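Local structure of T-lymphoma invasion and metastasis-inducing protein 1 (Homo sapiens, 4K2P) at residues K26-A31 and G226-F231; I75-P80 and S232-H237; S139-L144 and R194-L199; M150-K155 and Q183-F188. The protein probably binds phosphoinositides and partner proteins such as Par-3 through its PH, coiled-coil and extension (PH-CC-Ex) region, in signalling linked to tight junctions. The protein carries 5 engineered substitutions. All blocks are in the same frame, centred on the assembly; numbering follows the deposited sequence.

Two kinds of interface meet in this chain. Contacts 1 and 2 set the extension helices 219-228 and 233-241, consecutive in the chain, against strands of the PH-domain sheet; contacts 3 and 4 both join helices 133-161 and 168-203 of the coiled coil. Contact 2 is buried and largely apolar, with a water as its polar bridge, whereas the partly buried contact 1 adds an arginine and a serine bonded to backbone carbonyls. Contact 3, near the PH domain, is packed by hydrocarbon and a phenyl ring. Farther along the same helix pair, contact 4 lies at the surface and brings in a carboxylate, an amide and calcium. Packing of I75 on R194 connects contacts 2 and 3.

Contact 1. Residues K26-A31 and G226-F231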
loop_
_atom_site.group_PDB
_atom_site.type_symbol
_atom_site.label_atom_id
_atom_site.label_comp_id
_atom_site.label_asym_id
_atom_site.label_seq_id
_atom_site.Cartn_x
_atom_site.Cartn_y
_atom_site.Cartn_z
ATOM N N LYS A 26 9.233 -10.455 9.762
ATOM C CA LYS A 26 8.559 -9.175 9.533
ATOM C C LYS A 26 9.477 -8.118 8.918
ATOM O O LYS A 26 9.260 -6.923 9.120
ATOM C CB LYS A 26 7.963 -8.639 10.841
ATOM C CG LYS A 26 7.087 -9.633 11.591
ATOM C CD LYS A 26 6.644 -9.070 12.937
ATOM C CE LYS A 26 5.809 -10.077 13.729
ATOM N NZ LYS A 26 4.493 -10.362 13.085
ATOM N N LYS A 27 10.472 -8.552 8.146
ATOM C CA LYS A 27 11.440 -7.632 7.549
ATOM C C LYS A 27 11.101 -7.289 6.110
ATOM O O LYS A 27 10.543 -8.097 5.400
ATOM C CB LYS A 27 12.847 -8.234 7.568
ATOM C CG LYS A 27 13.461 -8.449 8.936
ATOM C CD LYS A 27 14.970 -8.680 8.820
ATOM C CE LYS A 27 15.336 -9.883 7.938
ATOM N NZ LYS A 27 15.057 -11.198 8.589
ATOM N N VAL A 28 11.353 -6.050 5.719
ATOM C CA VAL A 28 11.318 -5.661 4.320
ATOM C C VAL A 28 12.755 -5.417 3.875
ATOM O O VAL A 28 13.545 -4.866 4.639
ATOM C CB VAL A 28 10.472 -4.403 4.085
ATOM C CG1 VAL A 28 10.466 -4.048 2.614
ATOM C CG2 VAL A 28 9.046 -4.628 4.570
ATOM N N GLU A 29 13.096 -5.839 2.662
ATOM C CA GLU A 29 14.411 -5.568 2.081
ATOM C C GLU A 29 14.249 -5.065 0.656
ATOM O O GLU A 29 13.250 -5.346 -0.001
ATOM C CB GLU A 29 15.292 -6.812 2.088
ATOM C CG GLU A 29 15.771 -7.219 3.472
ATOM C CD GLU A 29 16.642 -8.452 3.430
ATOM O OE1 GLU A 29 16.904 -8.948 2.314
ATOM O OE2 GLU A 29 17.055 -8.930 4.508
ATOM N N SER A 30 15.233 -4.320 0.174
ATOM C CA SER A 30 15.243 -3.917 -1.221
ATOM C C SER A 30 15.519 -5.109 -2.118
ATOM O O SER A 30 16.256 -6.019 -1.745
ATOM C CB SER A 30 16.290 -2.833 -1.466
ATOM O OG SER A 30 15.792 -1.570 -1.075
ATOM N N ALA A 31 14.921 -5.098 -3.303
ATOM C CA ALA A 31 15.162 -6.135 -4.292
ATOM C C ALA A 31 16.556 -5.928 -4.866
ATOM O O ALA A 31 17.096 -4.827 -4.801
ATOM C CB ALA A 31 14.121 -6.094 -5.390
ATOM N N GLY A 226 15.252 4.410 5.835
ATOM C CA GLY A 226 16.611 4.814 5.533
ATOM C C GLY A 226 17.442 3.611 5.125
ATOM O O GLY A 226 18.247 3.675 4.196
ATOM N N ARG A 227 17.219 2.498 5.814
ATOM C CA ARG A 227 17.918 1.258 5.513
ATOM C C ARG A 227 17.551 0.774 4.108
ATOM O O ARG A 227 18.398 0.267 3.380
ATOM C CB ARG A 227 17.584 0.201 6.568
ATOM C CG ARG A 227 18.107 -1.194 6.268
ATOM C CD ARG A 227 17.694 -2.177 7.359
ATOM N NE ARG A 227 16.244 -2.196 7.536
ATOM C CZ ARG A 227 15.390 -2.725 6.666
ATOM N NH1 ARG A 227 15.839 -3.271 5.539
ATOM N NH2 ARG A 227 14.085 -2.693 6.915
ATOM N N LEU A 228 16.286 0.940 3.736
ATOM C CA LEU A 228 15.804 0.521 2.425
ATOM C C LEU A 228 16.288 1.416 1.286
ATOM O O LEU A 228 16.306 0.992 0.132
ATOM C CB LEU A 228 14.276 0.501 2.407
ATOM C CG LEU A 228 13.566 -0.590 3.189
ATOM C CD1 LEU A 228 12.079 -0.325 3.154
ATOM C CD2 LEU A 228 13.896 -1.951 2.613
ATOM N N GLY A 229 16.673 2.647 1.605
ATOM C CA GLY A 229 17.111 3.576 0.580
ATOM C C GLY A 229 15.961 4.285 -0.110
ATOM O O GLY A 229 16.125 4.801 -1.214
ATOM N N ILE A 230 14.787 4.288 0.514
ATOM C CA ILE A 230 13.618 4.920 -0.088
ATOM C C ILE A 230 12.632 5.409 0.982
ATOM O O ILE A 230 12.241 4.660 1.863
ATOM C CB ILE A 230 12.910 3.935 -1.078
ATOM C CG1 ILE A 230 11.625 4.533 -1.654
ATOM C CG2 ILE A 230 12.646 2.584 -0.419
ATOM C CD1 ILE A 230 11.854 5.768 -2.490
ATOM N N PHE A 231 12.276 6.689 0.900
ATOM C CA PHE A 231 11.247 7.304 1.731
ATOM C C PHE A 231 10.084 7.671 0.839
ATOM O O PHE A 231 10.132 8.669 0.123
ATOM C CB PHE A 231 11.755 8.567 2.435
ATOM C CG PHE A 231 12.841 8.320 3.433
ATOM C CD1 PHE A 231 14.148 8.119 3.022
ATOM C CD2 PHE A 231 12.558 8.307 4.788
ATOM C CE1 PHE A 231 15.155 7.903 3.949
ATOM C CE2 PHE A 231 13.559 8.092 5.719
ATOM C CZ PHE A 231 14.855 7.883 5.302
#
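V28 and L228 set their side chains roughly perpendicular to one another, CG1 of V28 lying 4.0 Å from CD2 of L228. That same leucine methyl also reaches over the strand backbone, 3.6 Å from V28 O, so one branch packs against both a side chain and the peptide chain. R227 reaches the same carbonyl with its guanidinium. Its CG is anti to the backbone N (chi1 172°), and the bend at chi3 turns NE out of the extended line. NH1 then gives V28 O a bond of 2.9 Å, lying in the carbonyl plane, with the oxygen tilted slightly from the guanidinium plane; NH2 adds a weak second bond of 3.2 Å to V28 O. The contact illustrates how a strand margin can be used: strand 27-30 pairs with strand 10-23 of the PH-domain sheet through the backbone of E29, bonded to V21, while V28 O is gripped by helix 219-228, which precedes helix 233-241. Helix 219-228 closes in a Schellman motif. G229, with positive phi, is its C-prime residue; G229 N bonds to G226 O at 3.2 Å, and I230 N to the carbonyl of the residue before G226. At this helix end S30 donates a weak bond from OG to L228 O, 2.9 Å long. L20 and L239 also pack on V28 and L228, and the carboxylate of E29 is paired with K23.

Contact 2. Residues I75-P80 and S232-H237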
loop_
_atom_site.group_PDB
_atom_site.type_symbol
_atom_site.label_atom_id
_atom_site.label_comp_id
_atom_site.label_asym_id
_atom_site.label_seq_id
_atom_site.Cartn_x
_atom_site.Cartn_y
_atom_site.Cartn_z
ATOM N N ILE A 75 -1.751 -0.674 -2.291
ATOM C CA ILE A 75 -1.746 0.732 -2.652
ATOM C C ILE A 75 -0.925 0.874 -3.926
ATOM O O ILE A 75 0.096 0.226 -4.090
ATOM C CB ILE A 75 -1.144 1.624 -1.538
ATOM C CG1 ILE A 75 -2.041 1.624 -0.297
ATOM C CG2 ILE A 75 -0.967 3.060 -2.030
ATOM C CD1 ILE A 75 -1.391 2.254 0.948
ATOM N N VAL A 76 -1.363 1.749 -4.817
ATOM C CA VAL A 76 -0.622 2.051 -6.020
ATOM C C VAL A 76 -0.387 3.554 -5.997
ATOM O O VAL A 76 -1.295 4.321 -5.676
ATOM C CB VAL A 76 -1.358 1.629 -7.309
ATOM C CG1 VAL A 76 -0.423 1.723 -8.503
ATOM C CG2 VAL A 76 -1.899 0.212 -7.186
ATOM N N GLN A 77 0.839 3.956 -6.320
ATOM C CA GLN A 77 1.248 5.360 -6.341
ATOM C C GLN A 77 2.055 5.657 -7.597
ATOM O O GLN A 77 2.952 4.905 -7.946
ATOM C CB GLN A 77 2.107 5.707 -5.119
ATOM C CG GLN A 77 1.397 5.626 -3.782
ATOM C CD GLN A 77 0.508 6.820 -3.532
ATOM O OE1 GLN A 77 0.971 7.878 -3.102
ATOM N NE2 GLN A 77 -0.778 6.654 -3.784
ATOM N N ALA A 78 1.751 6.760 -8.263
ATOM C CA ALA A 78 2.641 7.298 -9.280
ATOM C C ALA A 78 3.995 7.594 -8.660
ATOM O O ALA A 78 4.081 7.937 -7.483
ATOM C CB ALA A 78 2.060 8.557 -9.890
ATOM N N VAL A 79 5.047 7.445 -9.454
ATOM C CA VAL A 79 6.402 7.787 -9.036
ATOM C C VAL A 79 6.988 8.743 -10.056
ATOM O O VAL A 79 7.973 8.429 -10.718
ATOM C CB VAL A 79 7.309 6.549 -8.909
ATOM C CG1 VAL A 79 8.587 6.910 -8.153
ATOM C CG2 VAL A 79 6.577 5.419 -8.202
ATOM N N PRO A 80 6.391 9.929 -10.192
ATOM C CA PRO A 80 6.908 10.860 -11.195
ATOM C C PRO A 80 8.326 11.322 -10.865
ATOM O O PRO A 80 8.998 11.889 -11.713
ATOM C CB PRO A 80 5.921 12.029 -11.132
ATOM C CG PRO A 80 5.354 11.963 -9.766
ATOM C CD PRO A 80 5.281 10.509 -9.422
ATOM N N SER A 232 9.031 6.873 0.902
ATOM C CA SER A 232 7.867 7.078 0.061
ATOM C C SER A 232 6.671 6.392 0.693
ATOM O O SER A 232 6.816 5.601 1.619
ATOM C CB SER A 232 8.109 6.514 -1.332
ATOM O OG SER A 232 8.148 5.096 -1.257
ATOM N N VAL A 233 5.486 6.708 0.197
ATOM C CA VAL A 233 4.280 6.024 0.624
ATOM C C VAL A 233 4.439 4.526 0.419
ATOM O O VAL A 233 3.980 3.748 1.234
ATOM C CB VAL A 233 3.047 6.540 -0.139
ATOM C CG1 VAL A 233 1.814 5.687 0.166
ATOM C CG2 VAL A 233 2.786 7.987 0.240
ATOM N N SER A 234 5.104 4.124 -0.659
ATOM C CA SER A 234 5.231 2.702 -0.981
ATOM C C SER A 234 6.091 1.931 0.020
ATOM O O SER A 234 5.764 0.798 0.370
ATOM C CB SER A 234 5.802 2.523 -2.388
ATOM O OG SER A 234 4.903 3.029 -3.354
ATOM N N SER A 235 7.201 2.519 0.461
ATOM C CA SER A 235 8.066 1.851 1.427
ATOM C C SER A 235 7.447 1.887 2.831
ATOM O O SER A 235 7.602 0.956 3.612
ATOM C CB SER A 235 9.455 2.492 1.431
ATOM O OG SER A 235 9.391 3.844 1.843
ATOM N N PHE A 236 6.747 2.974 3.130
ATOM C CA PHE A 236 6.035 3.136 4.391
ATOM C C PHE A 236 4.999 2.027 4.486
ATOM O O PHE A 236 4.920 1.316 5.484
ATOM C CB PHE A 236 5.386 4.526 4.438
ATOM C CG PHE A 236 4.768 4.895 5.761
ATOM C CD1 PHE A 236 4.898 4.090 6.884
ATOM C CD2 PHE A 236 4.054 6.073 5.875
ATOM C CE1 PHE A 236 4.322 4.457 8.092
ATOM C CE2 PHE A 236 3.483 6.445 7.083
ATOM C CZ PHE A 236 3.612 5.632 8.189
ATOM N N HIS A 237 4.235 1.860 3.411
ATOM C CA HIS A 237 3.201 0.841 3.354
ATOM C C HIS A 237 3.812 -0.535 3.485
ATOM O O HIS A 237 3.289 -1.362 4.207
ATOM C CB HIS A 237 2.391 0.911 2.062
ATOM C CG HIS A 237 1.272 -0.081 2.024
ATOM N ND1 HIS A 237 0.832 -0.680 0.864
ATOM C CD2 HIS A 237 0.512 -0.593 3.019
ATOM C CE1 HIS A 237 -0.153 -1.513 1.143
ATOM N NE2 HIS A 237 -0.364 -1.480 2.445
HETATM O O HOH W 1 2.379 1.932 -3.334
#
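S234 OG makes the shortest polar bond here, 2.8 Å to a water that in turn donates to I75 O, so that strand 75-78 and the start of helix 233-241 are bridged through solvent. The rest of the meeting surface is hydrocarbon on flat or branched groups. I75 puts its CD1 methyl over the centre of one face of the H237 imidazole, 3.7 Å from the ring centroid and 14° off the normal, a CH-pi contact. The ring is placed by a CG anti to the backbone N (chi1 -177°), and ND1 is hydrogen-bonded to S92 of strand 88-92, which helps fix the ring's rotation. Beside this pair, the side chains of Q77 and V233 stand nearly perpendicular. OE1 of Q77 rests 3.8 Å from CG2 of V233, while NE2 of Q77 bends back to V76 O at 3.0 Å, approaching from above the carbonyl plane. An alanine in place of Q77 would probably open a gap beside the methyls of V233 and leave V76 O without the bond from the amide. The helix begins with S232 as N-cap, its OG accepting from S235 N at 3.2 Å. Strand 75-78 belongs to the PH-domain sheet, and P210 of the extension packs on both Q77 and V233. With no direct hydrogen bond between the segments, the PH domain and extension hold together here by packing and one water bridge, while H237 ND1 turns to S92 and Q77 NE2 to V76 O.

Contact 3. Residues S139-L144 and R194-L199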
loop_
_atom_site.group_PDB
_atom_site.type_symbol
_atom_site.label_atom_id
_atom_site.label_comp_id
_atom_site.label_asym_id
_atom_site.label_seq_id
_atom_site.Cartn_x
_atom_site.Cartn_y
_atom_site.Cartn_z
ATOM N N SER A 139 -17.812 4.338 5.277
ATOM C CA SER A 139 -18.075 3.840 6.615
ATOM C C SER A 139 -16.788 3.386 7.297
ATOM O O SER A 139 -16.568 3.668 8.474
ATOM C CB SER A 139 -19.074 2.686 6.560
ATOM O OG SER A 139 -19.199 2.074 7.831
ATOM N N GLU A 140 -15.937 2.695 6.542
ATOM C CA GLU A 140 -14.673 2.182 7.056
ATOM C C GLU A 140 -13.727 3.338 7.348
ATOM O O GLU A 140 -12.884 3.271 8.249
ATOM C CB GLU A 140 -14.044 1.213 6.057
ATOM C CG GLU A 140 -14.774 -0.111 5.944
ATOM C CD GLU A 140 -14.720 -0.921 7.228
ATOM O OE1 GLU A 140 -13.607 -1.237 7.691
ATOM O OE2 GLU A 140 -15.796 -1.245 7.772
ATOM N N ILE A 141 -13.879 4.398 6.567
ATOM C CA ILE A 141 -13.091 5.601 6.741
ATOM C C ILE A 141 -13.508 6.253 8.058
ATOM O O ILE A 141 -12.664 6.626 8.866
ATOM C CB ILE A 141 -13.279 6.556 5.535
ATOM C CG1 ILE A 141 -12.445 6.050 4.354
ATOM C CG2 ILE A 141 -12.902 7.994 5.883
ATOM C CD1 ILE A 141 -12.776 6.701 3.031
ATOM N N LYS A 142 -14.811 6.338 8.289
ATOM C CA LYS A 142 -15.328 6.917 9.521
ATOM C C LYS A 142 -14.841 6.132 10.734
ATOM O O LYS A 142 -14.465 6.716 11.752
ATOM C CB LYS A 142 -16.855 6.952 9.503
ATOM C CG LYS A 142 -17.448 8.004 8.573
ATOM C CD LYS A 142 -18.967 8.038 8.685
ATOM C CE LYS A 142 -19.594 9.011 7.689
ATOM N NZ LYS A 142 -19.648 8.448 6.303
ATOM N N LYS A 143 -14.822 4.811 10.617
ATOM C CA LYS A 143 -14.407 3.967 11.727
ATOM C C LYS A 143 -12.947 4.188 12.066
ATOM O O LYS A 143 -12.584 4.271 13.241
ATOM C CB LYS A 143 -14.651 2.493 11.414
ATOM C CG LYS A 143 -16.103 2.082 11.549
ATOM C CD LYS A 143 -16.283 0.610 11.239
ATOM C CE LYS A 143 -17.752 0.230 11.166
ATOM N NZ LYS A 143 -17.923 -1.212 10.826
ATOM N N LEU A 144 -12.120 4.312 11.035
ATOM C CA LEU A 144 -10.698 4.527 11.225
ATOM C C LEU A 144 -10.415 5.874 11.869
ATOM O O LEU A 144 -9.508 5.986 12.676
ATOM C CB LEU A 144 -9.954 4.423 9.892
ATOM C CG LEU A 144 -9.662 2.987 9.462
ATOM C CD1 LEU A 144 -9.364 2.941 7.965
ATOM C CD2 LEU A 144 -8.505 2.426 10.271
ATOM N N ARG A 194 -5.280 4.398 2.422
ATOM C CA ARG A 194 -5.587 3.352 1.465
ATOM C C ARG A 194 -7.062 3.386 1.067
ATOM O O ARG A 194 -7.392 3.315 -0.117
ATOM C CB ARG A 194 -5.215 1.990 2.043
ATOM C CG ARG A 194 -5.450 0.837 1.091
ATOM C CD ARG A 194 -4.632 -0.382 1.470
ATOM N NE ARG A 194 -4.950 -0.883 2.808
ATOM C CZ ARG A 194 -6.009 -1.632 3.102
ATOM N NH1 ARG A 194 -6.887 -1.947 2.164
ATOM N NH2 ARG A 194 -6.207 -2.046 4.347
ATOM N N PHE A 195 -7.951 3.504 2.048
ATOM C CA PHE A 195 -9.375 3.543 1.752
ATOM C C PHE A 195 -9.710 4.818 1.005
ATOM O O PHE A 195 -10.592 4.823 0.155
ATOM C CB PHE A 195 -10.218 3.417 3.023
ATOM C CG PHE A 195 -10.310 2.012 3.543
ATOM C CD1 PHE A 195 -10.999 1.049 2.834
ATOM C CD2 PHE A 195 -9.712 1.650 4.734
ATOM C CE1 PHE A 195 -11.090 -0.250 3.300
ATOM C CE2 PHE A 195 -9.801 0.346 5.204
ATOM C CZ PHE A 195 -10.489 -0.600 4.483
ATOM N N ARG A 196 -8.992 5.895 1.299
ATOM C CA ARG A 196 -9.207 7.147 0.586
ATOM C C ARG A 196 -8.727 7.043 -0.859
ATOM O O ARG A 196 -9.241 7.723 -1.745
ATOM C CB ARG A 196 -8.508 8.297 1.299
ATOM C CG ARG A 196 -9.292 8.823 2.478
ATOM C CD ARG A 196 -8.548 9.915 3.212
ATOM N NE ARG A 196 -9.365 10.455 4.295
ATOM C CZ ARG A 196 -8.888 11.040 5.388
ATOM N NH1 ARG A 196 -7.579 11.155 5.574
ATOM N NH2 ARG A 196 -9.730 11.504 6.301
ATOM N N CYS A 197 -7.738 6.195 -1.096
ATOM C CA CYS A 197 -7.296 5.940 -2.454
ATOM C C CYS A 197 -8.386 5.196 -3.213
ATOM O O CYS A 197 -8.691 5.525 -4.363
ATOM C CB CYS A 197 -6.001 5.130 -2.470
ATOM S SG CYS A 197 -4.517 6.078 -2.123
ATOM N N TYR A 198 -8.964 4.187 -2.567
ATOM C CA TYR A 198 -10.010 3.368 -3.188
ATOM C C TYR A 198 -11.221 4.216 -3.516
ATOM O O TYR A 198 -11.808 4.112 -4.592
ATOM C CB TYR A 198 -10.439 2.232 -2.262
ATOM C CG TYR A 198 -9.369 1.225 -1.924
ATOM C CD1 TYR A 198 -8.113 1.257 -2.533
ATOM C CD2 TYR A 198 -9.617 0.238 -0.989
ATOM C CE1 TYR A 198 -7.146 0.320 -2.210
ATOM C CE2 TYR A 198 -8.671 -0.688 -0.664
ATOM C CZ TYR A 198 -7.432 -0.645 -1.267
ATOM O OH TYR A 198 -6.506 -1.596 -0.918
ATOM N N LEU A 199 -11.592 5.063 -2.567
ATOM C CA LEU A 199 -12.772 5.896 -2.711
ATOM C C LEU A 199 -12.563 6.899 -3.831
ATOM O O LEU A 199 -13.465 7.151 -4.619
ATOM C CB LEU A 199 -13.091 6.621 -1.404
ATOM C CG LEU A 199 -14.343 7.501 -1.428
ATOM C CD1 LEU A 199 -15.592 6.686 -1.747
ATOM C CD2 LEU A 199 -14.505 8.223 -0.111
#
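Segments 139-144 and 194-199 run nearly antiparallel as helices, their axes 9.9 Å apart at closest approach with a crossing angle of -158°. I141 and F195 lie at the point where the backbones come nearest, and their side chains lie alongside each other, pointing opposite ways, with CG1 of I141 meeting CB of F195 at 3.7 Å. Beyond it, CD1 of I141 reaches CD2 of L199 at 3.9 Å, one side chain set square to the other, and touches CG of R196 at 4.1 Å. With its CG anti to the carbonyl carbon (chi1 -78°), F195 offers a ring face to the opposite helix: CB of E140 sits over its centre, 4.2 Å from the centroid and 7° off the normal, as a CH-pi contact. L144 comes obliquely to the same ring, its CD1 3.5 Å from CD2 of F195. This is the antiparallel coiled coil of the PH-CC-Ex domain, here close to the PH domain, whose helix 106-128 lends V124 to pack on F195. R196 carries its extended chain past I141 and pairs its guanidinium with E145. On the PH-facing side, R194 NH1 bonds Y198 OH at 3.1 Å one helical turn on, and that hydroxyl is also bonded to S74 O, tying helix 168-203 to the residue just before strand 75-78.

Contact 4. Residues M150-K155 and Q183-F188; sequences MDEKLK and QNLEQF. Engineered in segment 150-155: L154 (natural residue Met). With CA (calcium ion), chain E.
A calcium ion marks the side of the helical hairpin where D151 faces N184. The ion is bound by N184 OD1 at 2.3 Å and by five waters, making six ligands with a single protein atom among them. The other end of that amide is held across the hairpin: N184 ND2 donates to D151 OD2 at 3.2 Å, meeting the oxygen nearly along its C-O axis, with carboxylate and amide planes 30° apart. The aspartate is thus a second-shell residue that probably helps set which way the amide is turned. OD2 of D151 also lies 3.6 Å from CE2 of F188, the two side chains standing roughly perpendicular. An alanine in place of D151 would probably leave N184 ND2 without its acceptor and the amide freer to turn at the calcium. Beside this polar pair L185 packs against side chains of segment 150-155, its CD2 3.9 Å from CB of D151 and 3.9 Å from CG of E152. CD1 of L185 reaches CD of K155 at 4.2 Å. W181, earlier in helix 168-203, also packs on D151 and K155. The two helices, their segment axes 159° apart in direction, form the antiparallel coiled-coil hairpin of the PH-CC-Ex region.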
loop_
_atom_site.group_PDB
_atom_site.type_symbol
_atom_site.label_atom_id
_atom_site.label_comp_id
_atom_site.label_asym_id
_atom_site.label_seq_id
_atom_site.Cartn_x
_atom_site.Cartn_y
_atom_site.Cartn_z
ATOM N N MET A 150 -9.282 8.203 19.213
ATOM C CA MET A 150 -9.191 7.547 20.509
ATOM C C MET A 150 -7.731 7.265 20.874
ATOM O O MET A 150 -7.286 7.627 21.962
ATOM C CB MET A 150 -10.020 6.253 20.501
ATOM C CG MET A 150 -9.948 5.438 21.785
ATOM S SD MET A 150 -10.433 6.389 23.244
ATOM C CE MET A 150 -12.170 6.652 22.906
ATOM N N ASP A 151 -6.971 6.658 19.965
ATOM C CA ASP A 151 -5.591 6.299 20.288
ATOM C C ASP A 151 -4.689 7.530 20.406
ATOM O O ASP A 151 -3.705 7.504 21.147
ATOM C CB ASP A 151 -5.027 5.328 19.249
ATOM C CG ASP A 151 -5.351 3.883 19.570
ATOM O OD1 ASP A 151 -6.316 3.644 20.334
ATOM O OD2 ASP A 151 -4.654 2.984 19.046
ATOM N N GLU A 152 -5.034 8.610 19.709
ATOM C CA GLU A 152 -4.296 9.862 19.845
ATOM C C GLU A 152 -4.502 10.448 21.238
ATOM O O GLU A 152 -3.581 10.973 21.849
ATOM C CB GLU A 152 -4.730 10.883 18.792
ATOM C CG GLU A 152 -4.015 10.734 17.466
ATOM C CD GLU A 152 -4.516 11.704 16.419
ATOM O OE1 GLU A 152 -5.540 12.378 16.657
ATOM O OE2 GLU A 152 -3.895 11.775 15.341
ATOM N N LYS A 153 -5.730 10.369 21.719
ATOM C CA LYS A 153 -6.089 10.922 23.010
ATOM C C LYS A 153 -5.479 10.110 24.142
ATOM O O LYS A 153 -5.020 10.667 25.130
ATOM C CB LYS A 153 -7.604 10.986 23.139
ATOM C CG LYS A 153 -8.205 12.144 22.366
ATOM C CD LYS A 153 -9.719 12.092 22.359
ATOM C CE LYS A 153 -10.298 13.312 21.668
ATOM N NZ LYS A 153 -11.775 13.228 21.563
ATOM N N LEU A 154 -5.479 8.792 23.989
ATOM C CA LEU A 154 -4.916 7.904 24.992
ATOM C C LEU A 154 -3.414 8.130 25.072
ATOM O O LEU A 154 -2.848 8.204 26.162
ATOM C CB LEU A 154 -5.245 6.442 24.675
ATOM C CG LEU A 154 -6.700 6.033 24.912
ATOM C CD1 LEU A 154 -7.042 4.722 24.193
ATOM C CD2 LEU A 154 -6.980 5.899 26.409
ATOM N N LYS A 155 -2.773 8.287 23.921
ATOM C CA LYS A 155 -1.334 8.509 23.869
ATOM C C LYS A 155 -0.962 9.848 24.511
ATOM O O LYS A 155 0.054 9.961 25.201
ATOM C CB LYS A 155 -0.847 8.446 22.415
ATOM C CG LYS A 155 0.647 8.697 22.226
ATOM C CD LYS A 155 1.053 8.499 20.777
ATOM C CE LYS A 155 2.503 8.848 20.539
ATOM N NZ LYS A 155 2.670 10.291 20.197
ATOM N N GLN A 183 2.456 2.937 17.118
ATOM C CA GLN A 183 2.416 1.927 16.080
ATOM C C GLN A 183 0.995 1.710 15.545
ATOM O O GLN A 183 0.799 1.526 14.339
ATOM C CB GLN A 183 3.004 0.632 16.632
ATOM C CG GLN A 183 3.452 -0.346 15.582
ATOM C CD GLN A 183 4.726 -1.066 15.970
ATOM O OE1 GLN A 183 4.746 -2.289 16.099
ATOM N NE2 GLN A 183 5.802 -0.308 16.151
ATOM N N ASN A 184 0.011 1.743 16.443
ATOM C CA ASN A 184 -1.392 1.600 16.065
ATOM C C ASN A 184 -1.791 2.717 15.129
ATOM O O ASN A 184 -2.529 2.507 14.176
ATOM C CB ASN A 184 -2.319 1.625 17.281
ATOM C CG ASN A 184 -2.221 0.378 18.125
ATOM O OD1 ASN A 184 -1.604 -0.606 17.736
ATOM N ND2 ASN A 184 -2.850 0.409 19.290
ATOM N N LEU A 185 -1.302 3.914 15.433
ATOM C CA LEU A 185 -1.661 5.105 14.686
ATOM C C LEU A 185 -1.025 5.078 13.293
ATOM O O LEU A 185 -1.631 5.538 12.334
ATOM C CB LEU A 185 -1.256 6.358 15.470
ATOM C CG LEU A 185 -2.173 6.643 16.660
ATOM C CD1 LEU A 185 -1.565 7.664 17.613
ATOM C CD2 LEU A 185 -3.528 7.126 16.183
ATOM N N GLU A 186 0.171 4.513 13.177
ATOM C CA GLU A 186 0.789 4.309 11.872
ATOM C C GLU A 186 -0.065 3.407 11.003
ATOM O O GLU A 186 -0.262 3.676 9.820
ATOM C CB GLU A 186 2.168 3.682 11.995
ATOM C CG GLU A 186 3.272 4.624 12.380
ATOM C CD GLU A 186 4.615 3.920 12.364
ATOM O OE1 GLU A 186 4.712 2.826 12.956
ATOM O OE2 GLU A 186 5.558 4.432 11.731
ATOM N N GLN A 187 -0.553 2.329 11.608
ATOM C CA GLN A 187 -1.375 1.340 10.926
ATOM C C GLN A 187 -2.699 1.959 10.500
ATOM O O GLN A 187 -3.154 1.747 9.379
ATOM C CB GLN A 187 -1.604 0.137 11.842
ATOM C CG GLN A 187 -2.571 -0.932 11.329
ATOM C CD GLN A 187 -2.004 -1.747 10.186
ATOM O OE1 GLN A 187 -1.139 -2.603 10.390
ATOM N NE2 GLN A 187 -2.500 -1.501 8.975
ATOM N N PHE A 188 -3.300 2.743 11.390
ATOM C CA PHE A 188 -4.602 3.341 11.141
ATOM C C PHE A 188 -4.516 4.380 10.027
ATOM O O PHE A 188 -5.415 4.467 9.191
ATOM C CB PHE A 188 -5.168 4.006 12.400
ATOM C CG PHE A 188 -5.612 3.048 13.478
ATOM C CD1 PHE A 188 -6.018 1.757 13.180
ATOM C CD2 PHE A 188 -5.647 3.457 14.799
ATOM C CE1 PHE A 188 -6.432 0.892 14.185
ATOM C CE2 PHE A 188 -6.056 2.594 15.801
ATOM C CZ PHE A 188 -6.453 1.312 15.487
HETATM CA CA CA E . -0.826 -2.742 17.312
HETATM O O HOH W 2 -1.626 -4.861 16.405
HETATM O O HOH W 3 1.072 -1.588 18.185
HETATM O O HOH W 4 0.226 -4.283 18.867
HETATM O O HOH W 5 -1.193 -1.890 15.059
HETATM O O HOH W 6 -2.994 -2.917 18.441
#